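Local atomic coordinates of 3-oxosteroid 1-dehydrogenase (Sterolibacterium denitrificans, PDB entry 7P18), a protein that probably catalyses the FAD-dependent introduction of a double bond into the A ring of 3-oxosteroids, giving 3-oxo-Delta(1)-steroids and passing the electrons to an acceptor. Residues V348-G353 with Y371-R376; P382-F387 with K428-D433; Q406-A411 with K415-D420. All coordinates share one frame; numbering follows the deposited sequence.

Interaction 1 (V348-G353 with Y371-R376); sequences VVNGKG and YENHAR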
loop_
_atom_site.group_PDB
_atom_site.type_symbol
_atom_site.label_atom_id
_atom_site.label_comp_id
_atom_site.label_asym_id
_atom_site.label_seq_id
_atom_site.Cartn_x
_atom_site.Cartn_y
_atom_site.Cartn_z
ATOM N N VAL A 348 -20.819 -8.298 0.320
ATOM C CA VAL A 348 -20.054 -8.922 -0.791
ATOM C C VAL A 348 -20.588 -10.316 -0.998
ATOM O O VAL A 348 -20.654 -11.079 -0.038
ATOM C CB VAL A 348 -18.543 -8.894 -0.480
ATOM C CG1 VAL A 348 -17.755 -9.754 -1.455
ATOM C CG2 VAL A 348 -18.079 -7.438 -0.488
ATOM N N VAL A 349 -20.886 -10.657 -2.257
ATOM C CA VAL A 349 -21.413 -11.994 -2.614
ATOM C C VAL A 349 -20.625 -12.559 -3.789
ATOM O O VAL A 349 -20.046 -11.781 -4.576
ATOM C CB VAL A 349 -22.921 -11.944 -2.940
ATOM C CG1 VAL A 349 -23.705 -11.482 -1.717
ATOM C CG2 VAL A 349 -23.194 -11.075 -4.171
ATOM N N ASN A 350 -20.638 -13.887 -3.862
ATOM C CA ASN A 350 -20.172 -14.686 -5.029
ATOM C C ASN A 350 -21.329 -14.809 -6.028
ATOM O O ASN A 350 -22.373 -14.154 -5.833
ATOM C CB ASN A 350 -19.608 -16.047 -4.594
ATOM C CG ASN A 350 -20.605 -16.940 -3.890
ATOM O OD1 ASN A 350 -21.812 -16.755 -4.014
ATOM N ND2 ASN A 350 -20.127 -17.946 -3.178
ATOM N N GLY A 351 -21.139 -15.586 -7.093
ATOM C CA GLY A 351 -22.126 -15.724 -8.177
ATOM C C GLY A 351 -23.370 -16.467 -7.726
ATOM O O GLY A 351 -24.408 -16.334 -8.399
ATOM N N LYS A 352 -23.283 -17.220 -6.637
ATOM C CA LYS A 352 -24.440 -17.896 -5.992
ATOM C C LYS A 352 -25.203 -16.922 -5.085
ATOM O O LYS A 352 -26.133 -17.380 -4.401
ATOM C CB LYS A 352 -23.927 -19.110 -5.223
ATOM C CG LYS A 352 -23.353 -20.192 -6.126
ATOM C CD LYS A 352 -22.671 -21.317 -5.363
ATOM C CE LYS A 352 -22.452 -22.548 -6.216
ATOM N NZ LYS A 352 -21.924 -23.667 -5.403
ATOM N N GLY A 353 -24.801 -15.648 -5.054
ATOM C CA GLY A 353 -25.382 -14.600 -4.185
ATOM C C GLY A 353 -25.131 -14.816 -2.692
ATOM O O GLY A 353 -25.851 -14.224 -1.864
ATOM N N TYR A 371 -10.050 -15.896 -3.378
ATOM C CA TYR A 371 -9.418 -17.100 -3.998
ATOM C C TYR A 371 -9.925 -18.348 -3.298
ATOM O O TYR A 371 -10.219 -19.365 -3.966
ATOM C CB TYR A 371 -7.897 -16.985 -4.034
ATOM C CG TYR A 371 -7.363 -16.126 -5.147
ATOM C CD1 TYR A 371 -7.380 -16.561 -6.471
ATOM C CD2 TYR A 371 -6.896 -14.845 -4.909
ATOM C CE1 TYR A 371 -6.895 -15.767 -7.499
ATOM C CE2 TYR A 371 -6.395 -14.047 -5.914
ATOM C CZ TYR A 371 -6.432 -14.494 -7.229
ATOM O OH TYR A 371 -5.928 -13.697 -8.191
ATOM N N GLU A 372 -10.047 -18.322 -1.981
ATOM C CA GLU A 372 -10.488 -19.509 -1.218
ATOM C C GLU A 372 -11.919 -19.857 -1.628
ATOM O O GLU A 372 -12.197 -21.065 -1.895
ATOM C CB GLU A 372 -10.372 -19.279 0.288
ATOM C CG GLU A 372 -10.519 -20.538 1.105
ATOM C CD GLU A 372 -11.927 -21.061 1.321
ATOM O OE1 GLU A 372 -12.902 -20.261 1.153
ATOM O OE2 GLU A 372 -12.054 -22.282 1.654
ATOM N N ASN A 373 -12.823 -18.877 -1.698
ATOM C CA ASN A 373 -14.226 -19.178 -2.101
ATOM C C ASN A 373 -14.293 -19.536 -3.602
ATOM O O ASN A 373 -15.107 -20.393 -3.950
ATOM C CB ASN A 373 -15.182 -18.047 -1.778
ATOM C CG ASN A 373 -16.606 -18.489 -2.011
ATOM O OD1 ASN A 373 -17.182 -18.175 -3.038
ATOM N ND2 ASN A 373 -17.136 -19.264 -1.084
ATOM N N HIS A 374 -13.474 -18.939 -4.450
ATOM C CA HIS A 374 -13.490 -19.172 -5.921
ATOM C C HIS A 374 -13.184 -20.650 -6.195
ATOM O O HIS A 374 -13.798 -21.211 -7.091
ATOM C CB HIS A 374 -12.551 -18.212 -6.626
ATOM C CG HIS A 374 -12.646 -18.250 -8.102
ATOM N ND1 HIS A 374 -13.757 -17.778 -8.765
ATOM C CD2 HIS A 374 -11.794 -18.696 -9.044
ATOM C CE1 HIS A 374 -13.592 -17.938 -10.054
ATOM N NE2 HIS A 374 -12.394 -18.463 -10.268
ATOM N N ALA A 375 -12.339 -21.267 -5.370
ATOM C CA ALA A 375 -11.922 -22.679 -5.516
ATOM C C ALA A 375 -13.111 -23.586 -5.182
ATOM O O ALA A 375 -13.188 -24.639 -5.790
ATOM C CB ALA A 375 -10.710 -22.970 -4.654
ATOM N N ARG A 376 -14.028 -23.160 -4.313
ATOM C CA ARG A 376 -15.251 -23.928 -3.972
ATOM C C ARG A 376 -16.407 -23.614 -4.917
ATOM O O ARG A 376 -17.126 -24.558 -5.280
ATOM C CB ARG A 376 -15.762 -23.571 -2.581
ATOM C CG ARG A 376 -14.774 -23.860 -1.472
ATOM C CD ARG A 376 -15.354 -23.419 -0.138
ATOM N NE ARG A 376 -14.415 -23.798 0.903
ATOM C CZ ARG A 376 -14.313 -25.013 1.433
ATOM N NH1 ARG A 376 -15.134 -25.982 1.055
ATOM N NH2 ARG A 376 -13.399 -25.246 2.362
HETATM O O HOH W 1 -19.763 -23.403 -3.384
#

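Interaction 2 (P382-F387 with K428-D433); sequences PAWLIF and KQIGVD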
loop_
_atom_site.group_PDB
_atom_site.type_symbol
_atom_site.label_atom_id
_atom_site.label_comp_id
_atom_site.label_asym_id
_atom_site.label_seq_id
_atom_site.Cartn_x
_atom_site.Cartn_y
_atom_site.Cartn_z
ATOM N N PRO A 382 -13.974 -12.280 -10.252
ATOM C CA PRO A 382 -14.317 -11.256 -9.262
ATOM C C PRO A 382 -15.541 -11.617 -8.426
ATOM O O PRO A 382 -16.178 -12.624 -8.660
ATOM C CB PRO A 382 -14.631 -10.016 -10.097
ATOM C CG PRO A 382 -15.143 -10.585 -11.395
ATOM C CD PRO A 382 -14.317 -11.841 -11.609
ATOM N N ALA A 383 -15.813 -10.784 -7.410
ATOM C CA ALA A 383 -16.995 -10.872 -6.534
ATOM C C ALA A 383 -17.773 -9.569 -6.686
ATOM O O ALA A 383 -17.392 -8.756 -7.525
ATOM C CB ALA A 383 -16.570 -11.137 -5.098
ATOM N N TRP A 384 -18.898 -9.451 -5.984
ATOM C CA TRP A 384 -19.895 -8.378 -6.203
ATOM C C TRP A 384 -20.165 -7.678 -4.883
ATOM O O TRP A 384 -20.509 -8.366 -3.895
ATOM C CB TRP A 384 -21.171 -8.927 -6.844
ATOM C CG TRP A 384 -20.891 -9.388 -8.236
ATOM C CD1 TRP A 384 -20.584 -10.662 -8.606
ATOM C CD2 TRP A 384 -20.741 -8.570 -9.404
ATOM N NE1 TRP A 384 -20.295 -10.698 -9.942
ATOM C CE2 TRP A 384 -20.395 -9.438 -10.459
ATOM C CE3 TRP A 384 -20.919 -7.214 -9.681
ATOM C CZ2 TRP A 384 -20.192 -8.977 -11.750
ATOM C CZ3 TRP A 384 -20.695 -6.751 -10.954
ATOM C CH2 TRP A 384 -20.332 -7.626 -11.975
ATOM N N LEU A 385 -20.109 -6.356 -4.939
ATOM C CA LEU A 385 -20.471 -5.509 -3.772
ATOM C C LEU A 385 -21.851 -4.912 -4.034
ATOM O O LEU A 385 -22.020 -4.341 -5.106
ATOM C CB LEU A 385 -19.410 -4.434 -3.610
ATOM C CG LEU A 385 -19.700 -3.450 -2.484
ATOM C CD1 LEU A 385 -19.323 -4.093 -1.179
ATOM C CD2 LEU A 385 -18.958 -2.160 -2.714
ATOM N N ILE A 386 -22.776 -5.104 -3.099
ATOM C CA ILE A 386 -24.220 -4.717 -3.214
ATOM C C ILE A 386 -24.562 -3.707 -2.114
ATOM O O ILE A 386 -24.170 -3.921 -0.949
ATOM C CB ILE A 386 -25.107 -5.962 -3.100
ATOM C CG1 ILE A 386 -24.606 -7.120 -3.973
ATOM C CG2 ILE A 386 -26.558 -5.575 -3.389
ATOM C CD1 ILE A 386 -24.754 -6.890 -5.463
ATOM N N PHE A 387 -25.229 -2.609 -2.470
ATOM C CA PHE A 387 -25.776 -1.651 -1.468
ATOM C C PHE A 387 -27.005 -0.941 -2.059
ATOM O O PHE A 387 -27.301 -1.131 -3.277
ATOM C CB PHE A 387 -24.694 -0.665 -1.035
ATOM C CG PHE A 387 -23.983 0.087 -2.122
ATOM C CD1 PHE A 387 -24.512 1.260 -2.651
ATOM C CD2 PHE A 387 -22.760 -0.365 -2.601
ATOM C CE1 PHE A 387 -23.838 1.978 -3.624
ATOM C CE2 PHE A 387 -22.095 0.352 -3.579
ATOM C CZ PHE A 387 -22.636 1.510 -4.102
ATOM N N LYS A 428 -29.656 -10.105 -12.116
ATOM C CA LYS A 428 -29.616 -10.634 -13.498
ATOM C C LYS A 428 -28.560 -9.861 -14.306
ATOM O O LYS A 428 -27.837 -10.509 -15.052
ATOM C CB LYS A 428 -30.989 -10.631 -14.159
ATOM C CG LYS A 428 -30.936 -11.337 -15.512
ATOM C CD LYS A 428 -32.287 -11.597 -16.125
ATOM C CE LYS A 428 -32.210 -11.984 -17.589
ATOM N NZ LYS A 428 -33.587 -11.977 -18.129
ATOM N N GLN A 429 -28.397 -8.563 -14.078
ATOM C CA GLN A 429 -27.421 -7.703 -14.796
ATOM C C GLN A 429 -25.990 -8.197 -14.525
ATOM O O GLN A 429 -25.124 -8.044 -15.409
ATOM C CB GLN A 429 -27.568 -6.248 -14.380
ATOM C CG GLN A 429 -28.829 -5.529 -14.836
ATOM C CD GLN A 429 -28.713 -4.063 -14.498
ATOM O OE1 GLN A 429 -27.712 -3.404 -14.820
ATOM N NE2 GLN A 429 -29.710 -3.546 -13.797
ATOM N N ILE A 430 -25.734 -8.769 -13.346
ATOM C CA ILE A 430 -24.359 -9.106 -12.887
ATOM C C ILE A 430 -24.129 -10.616 -12.841
ATOM O O ILE A 430 -23.042 -11.030 -12.457
ATOM C CB ILE A 430 -24.056 -8.392 -11.542
ATOM C CG1 ILE A 430 -24.899 -8.936 -10.386
ATOM C CG2 ILE A 430 -24.216 -6.890 -11.713
ATOM C CD1 ILE A 430 -24.583 -8.320 -9.020
ATOM N N GLY A 431 -25.109 -11.432 -13.228
ATOM C CA GLY A 431 -24.943 -12.887 -13.339
ATOM C C GLY A 431 -24.897 -13.561 -11.995
ATOM O O GLY A 431 -24.239 -14.591 -11.880
ATOM N N VAL A 432 -25.575 -12.985 -11.009
ATOM C CA VAL A 432 -25.661 -13.499 -9.625
ATOM C C VAL A 432 -27.045 -14.123 -9.428
ATOM O O VAL A 432 -28.016 -13.562 -9.887
ATOM C CB VAL A 432 -25.372 -12.349 -8.630
ATOM C CG1 VAL A 432 -25.764 -12.712 -7.227
ATOM C CG2 VAL A 432 -23.907 -11.915 -8.700
ATOM N N ASP A 433 -27.093 -15.250 -8.740
ATOM C CA ASP A 433 -28.328 -15.979 -8.366
ATOM C C ASP A 433 -29.222 -15.035 -7.558
ATOM O O ASP A 433 -28.791 -14.585 -6.483
ATOM C CB ASP A 433 -28.000 -17.254 -7.589
ATOM C CG ASP A 433 -29.222 -18.139 -7.368
ATOM O OD1 ASP A 433 -29.940 -17.941 -6.395
ATOM O OD2 ASP A 433 -29.422 -19.041 -8.180
#

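Interaction 3 (Q406-A411 with K415-D420); sequences QPDRKA and KVYWRD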
loop_
_atom_site.group_PDB
_atom_site.type_symbol
_atom_site.label_atom_id
_atom_site.label_comp_id
_atom_site.label_asym_id
_atom_site.label_seq_id
_atom_site.Cartn_x
_atom_site.Cartn_y
_atom_site.Cartn_z
ATOM N N GLN A 406 -22.453 14.047 -5.508
ATOM C CA GLN A 406 -22.164 13.643 -6.922
ATOM C C GLN A 406 -23.266 12.702 -7.395
ATOM O O GLN A 406 -23.385 11.591 -6.902
ATOM C CB GLN A 406 -20.779 12.986 -7.027
ATOM C CG GLN A 406 -20.627 11.936 -8.133
ATOM C CD GLN A 406 -19.612 10.847 -7.859
ATOM O OE1 GLN A 406 -18.410 11.093 -7.779
ATOM N NE2 GLN A 406 -20.064 9.605 -7.764
ATOM N N PRO A 407 -24.097 13.101 -8.374
ATOM C CA PRO A 407 -25.127 12.209 -8.911
ATOM C C PRO A 407 -24.495 11.114 -9.778
ATOM O O PRO A 407 -23.362 11.253 -10.126
ATOM C CB PRO A 407 -25.996 13.143 -9.767
ATOM C CG PRO A 407 -25.017 14.209 -10.222
ATOM C CD PRO A 407 -24.062 14.403 -9.060
ATOM N N ASP A 408 -25.248 10.057 -10.058
ATOM C CA ASP A 408 -24.848 8.922 -10.920
ATOM C C ASP A 408 -24.346 9.444 -12.270
ATOM O O ASP A 408 -25.011 10.314 -12.867
ATOM C CB ASP A 408 -26.002 7.935 -11.065
ATOM C CG ASP A 408 -26.357 7.201 -9.790
ATOM O OD1 ASP A 408 -25.588 7.330 -8.821
ATOM O OD2 ASP A 408 -27.352 6.451 -9.802
ATOM N N ARG A 409 -23.176 8.981 -12.719
ATOM C CA ARG A 409 -22.609 9.381 -14.033
ATOM C C ARG A 409 -23.103 8.383 -15.091
ATOM O O ARG A 409 -22.901 7.158 -14.905
ATOM C CB ARG A 409 -21.083 9.454 -13.914
ATOM C CG ARG A 409 -20.418 10.073 -15.129
ATOM C CD ARG A 409 -18.898 10.136 -15.082
ATOM N NE ARG A 409 -18.327 10.650 -13.839
ATOM C CZ ARG A 409 -17.042 10.973 -13.679
ATOM N NH1 ARG A 409 -16.191 10.860 -14.693
ATOM N NH2 ARG A 409 -16.617 11.419 -12.508
ATOM N N LYS A 410 -23.723 8.861 -16.170
ATOM C CA LYS A 410 -24.230 7.998 -17.277
ATOM C C LYS A 410 -23.110 7.166 -17.884
ATOM O O LYS A 410 -23.323 5.956 -18.126
ATOM C CB LYS A 410 -24.776 8.820 -18.452
ATOM C CG LYS A 410 -26.261 9.082 -18.488
ATOM C CD LYS A 410 -26.575 9.949 -19.699
ATOM C CE LYS A 410 -28.031 10.338 -19.812
ATOM N NZ LYS A 410 -28.300 10.852 -21.176
ATOM N N ALA A 411 -21.957 7.789 -18.152
ATOM C CA ALA A 411 -20.781 7.144 -18.777
ATOM C C ALA A 411 -20.284 5.978 -17.912
ATOM O O ALA A 411 -19.566 5.082 -18.441
ATOM C CB ALA A 411 -19.699 8.167 -19.016
ATOM N N LYS A 415 -20.210 0.158 -16.188
ATOM C CA LYS A 415 -18.713 0.149 -16.215
ATOM C C LYS A 415 -18.142 0.225 -14.781
ATOM O O LYS A 415 -17.321 -0.654 -14.420
ATOM C CB LYS A 415 -18.202 1.323 -17.044
ATOM C CG LYS A 415 -18.849 1.495 -18.415
ATOM C CD LYS A 415 -18.559 0.389 -19.376
ATOM C CE LYS A 415 -19.148 0.661 -20.752
ATOM N NZ LYS A 415 -18.828 -0.463 -21.652
ATOM N N VAL A 416 -18.583 1.214 -13.999
ATOM C CA VAL A 416 -18.148 1.410 -12.571
ATOM C C VAL A 416 -19.249 0.906 -11.628
ATOM O O VAL A 416 -18.957 0.368 -10.549
ATOM C CB VAL A 416 -17.799 2.878 -12.330
ATOM C CG1 VAL A 416 -17.588 3.157 -10.847
ATOM C CG2 VAL A 416 -16.612 3.325 -13.149
ATOM N N TYR A 417 -20.521 0.996 -12.020
ATOM C CA TYR A 417 -21.626 0.505 -11.169
ATOM C C TYR A 417 -22.771 0.032 -12.055
ATOM O O TYR A 417 -22.920 0.548 -13.178
ATOM C CB TYR A 417 -22.082 1.604 -10.189
ATOM C CG TYR A 417 -22.745 2.756 -10.897
ATOM C CD1 TYR A 417 -22.004 3.771 -11.466
ATOM C CD2 TYR A 417 -24.115 2.755 -11.109
ATOM C CE1 TYR A 417 -22.593 4.767 -12.226
ATOM C CE2 TYR A 417 -24.722 3.763 -11.838
ATOM C CZ TYR A 417 -23.965 4.761 -12.422
ATOM O OH TYR A 417 -24.570 5.757 -13.169
ATOM N N TRP A 418 -23.531 -0.934 -11.541
ATOM C CA TRP A 418 -24.823 -1.378 -12.118
ATOM C C TRP A 418 -25.939 -0.916 -11.172
ATOM O O TRP A 418 -25.703 -0.895 -9.940
ATOM C CB TRP A 418 -24.812 -2.885 -12.333
ATOM C CG TRP A 418 -23.843 -3.355 -13.374
ATOM C CD1 TRP A 418 -24.147 -3.826 -14.626
ATOM C CD2 TRP A 418 -22.413 -3.482 -13.241
ATOM N NE1 TRP A 418 -23.009 -4.199 -15.286
ATOM C CE2 TRP A 418 -21.924 -3.970 -14.481
ATOM C CE3 TRP A 418 -21.479 -3.157 -12.247
ATOM C CZ2 TRP A 418 -20.569 -4.201 -14.706
ATOM C CZ3 TRP A 418 -20.142 -3.404 -12.465
ATOM C CH2 TRP A 418 -19.692 -3.899 -13.691
ATOM N N ARG A 419 -27.090 -0.532 -11.725
ATOM C CA ARG A 419 -28.204 0.092 -10.961
ATOM C C ARG A 419 -29.504 -0.583 -11.397
ATOM O O ARG A 419 -29.627 -0.941 -12.585
ATOM C CB ARG A 419 -28.157 1.611 -11.155
ATOM C CG ARG A 419 -29.231 2.364 -10.383
ATOM C CD ARG A 419 -29.256 3.852 -10.676
ATOM N NE ARG A 419 -29.643 4.019 -12.075
ATOM C CZ ARG A 419 -29.024 4.753 -12.982
ATOM N NH1 ARG A 419 -27.972 5.491 -12.671
ATOM N NH2 ARG A 419 -29.460 4.741 -14.228
ATOM N N ASP A 420 -30.383 -0.862 -10.437
ATOM C CA ASP A 420 -31.690 -1.497 -10.708
ATOM C C ASP A 420 -32.689 -1.127 -9.608
ATOM O O ASP A 420 -32.286 -0.951 -8.436
ATOM C CB ASP A 420 -31.575 -3.008 -10.840
ATOM C CG ASP A 420 -32.684 -3.580 -11.709
ATOM O OD1 ASP A 420 -33.853 -3.577 -11.239
ATOM O OD2 ASP A 420 -32.370 -4.031 -12.834
#

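Interaction 1 (V348-G353 with Y371-R376)
Asn350 and Asn373 meet amide to amide, the one just past a strand, the other on a helix. Along the Asn350 side chain, CB lies 3.6 Å from Asn373 OD1, an atom that CG also approaches. At the end of the branch, ND2 gives a nearly straight hydrogen bond (175°) of 3.0 Å to Asn373 OD1. This oxygen lies in the amide plane of Asn350, whereas ND2 sits somewhat tilted, by 22°, from the carbonyl plane of Asn373. The other tip atom of Asn350, OD1, turns back on its own chain, accepting a weak bond from Lys352 N at 3.0 Å and a hydrogen bond from the backbone N of Gln354. CG lies between the backbone N and the carbonyl carbon (chi1 61°), which lets OD1 reach back to the turn while ND2 points to the helix. Asn373 OD1 is also bonded to Ser377 OG. Replacing Asn373 by alanine is likely to leave Asn350 ND2 without this acceptor and its amide less firmly fixed in rotation. A water adds a looser bridge, 3.0 Å from Lys352 NZ and weakly bonded to Arg376 O. The Asn350-Gly353 segment is a type I beta turn, closed by Gly353 N to Asn350 O, with a weak Asx turn at its start; through it the end of strand 347-349 is tied to the last turns of helix 363-377.

Interaction 2 (P382-F387 with K428-D433)
Ile430 packs over one face of the indole of Trp384 and forms the heart of this apolar contact. Its CB stands 3.6 Å from the centroid of the six-membered ring, only 4° off the ring normal, a CH-pi contact made squarely over that face. The branches spread from there: CG2 reaches the outer rim at Trp384 CZ3, 3.6 Å away, while CD1 runs back toward the ring fusion and lies 3.9 Å from CD2. With CG1 set between the backbone N and the carbonyl carbon (chi1 68°) and the chain extended beyond it, CD1 also meets CD1 of Ile386 at 3.8 Å. Even the backbone takes part, since Ile430 O comes to 3.6 Å from Trp384 CZ2, a van der Waals approach. Gly431 then turns the chain out of the helix with positive phi, in a Schellman motif. This reversal brings Val432 back to the same indole, at its five-membered part: CG2 is 3.6 Å from Trp384 CD1 and approaches obliquely. Asp433, the N-cap of the next helix, caps the backbone N of Gly436 with OD1. Opposite this segment, Trp384 and Ile386 are alternate residues of one strand and point toward it, whereas the intervening Leu385 points away. The strand 383-387 lies between strands 347-349 and 486-502, antiparallel to both, and helix 423-430 and the loop after it pack on one side of it. Trp418 of strand 418-420 extends the cluster, meeting Trp384 edge to face and also touching Ile430, so that the indole of Trp384 is held among helix, loop and sheet.

Interaction 3 (Q406-A411 with K415-D420)
Asp408 faces both Arg419 and Tyr417. Its OD2 accepts a hydrogen bond from Arg419 NH1 at 3.1 Å (152°) that is also a salt bridge; the nitrogen comes to the anti side, while the carboxylate and guanidinium planes are nearly parallel. The bend of the arginine at chi3 (66°) turns the guanidinium to present an edge to this oxygen. OD2 is also bonded to the hydroxyl of Tyr487, and OD1 forms a salt bridge with Arg392. Nearer the backbone, Asp408 CB packs 3.3 Å from Tyr417 OH. At Arg409 it is the backbone that makes the contact: its O accepts the Tyr417 hydroxyl proton at 2.8 Å, with the donor well above the carbonyl plane. The Arg409 side chain leads away to a cation-pi contact with Trp412. Ala411 closes the series through its O, 3.7 Å from Lys415 CG, a van der Waals touch between carbonyl oxygen and methylene, beyond which the lysine chain bends away. Arg419, Arg392 and the hydroxyl of Tyr487 thus gather round one carboxylate, which would probably favour its ionised form, while Tyr417, just ahead of strand 418-420, holds the 406-411 loop through one hydroxyl bond.

In the fold
The three contacts follow one antiparallel sheet away from the FAD and steroid sites. Interactions 1 and 2 have centres 11 Å apart; interaction 1 contributes strand 347-349 and interaction 2 its neighbour 383-387, with Val349 N 2.8 Å from Trp384 O. Past the strands, Gly351 O is 2.9 Å from Asp433 N; both pairs are probable hydrogen bonds. Interactions 2 and 3, centres 15 Å apart, are joined by Gln429, whose NE2 lies 2.9 Å from both Asp420 OD2 and Arg419 O. In sequence, interaction 3 falls entirely within the span that interaction 2 brings together. Interactions 1 and 3 do not touch, their nearest atoms being about 11 Å apart; interaction 2 contacts both.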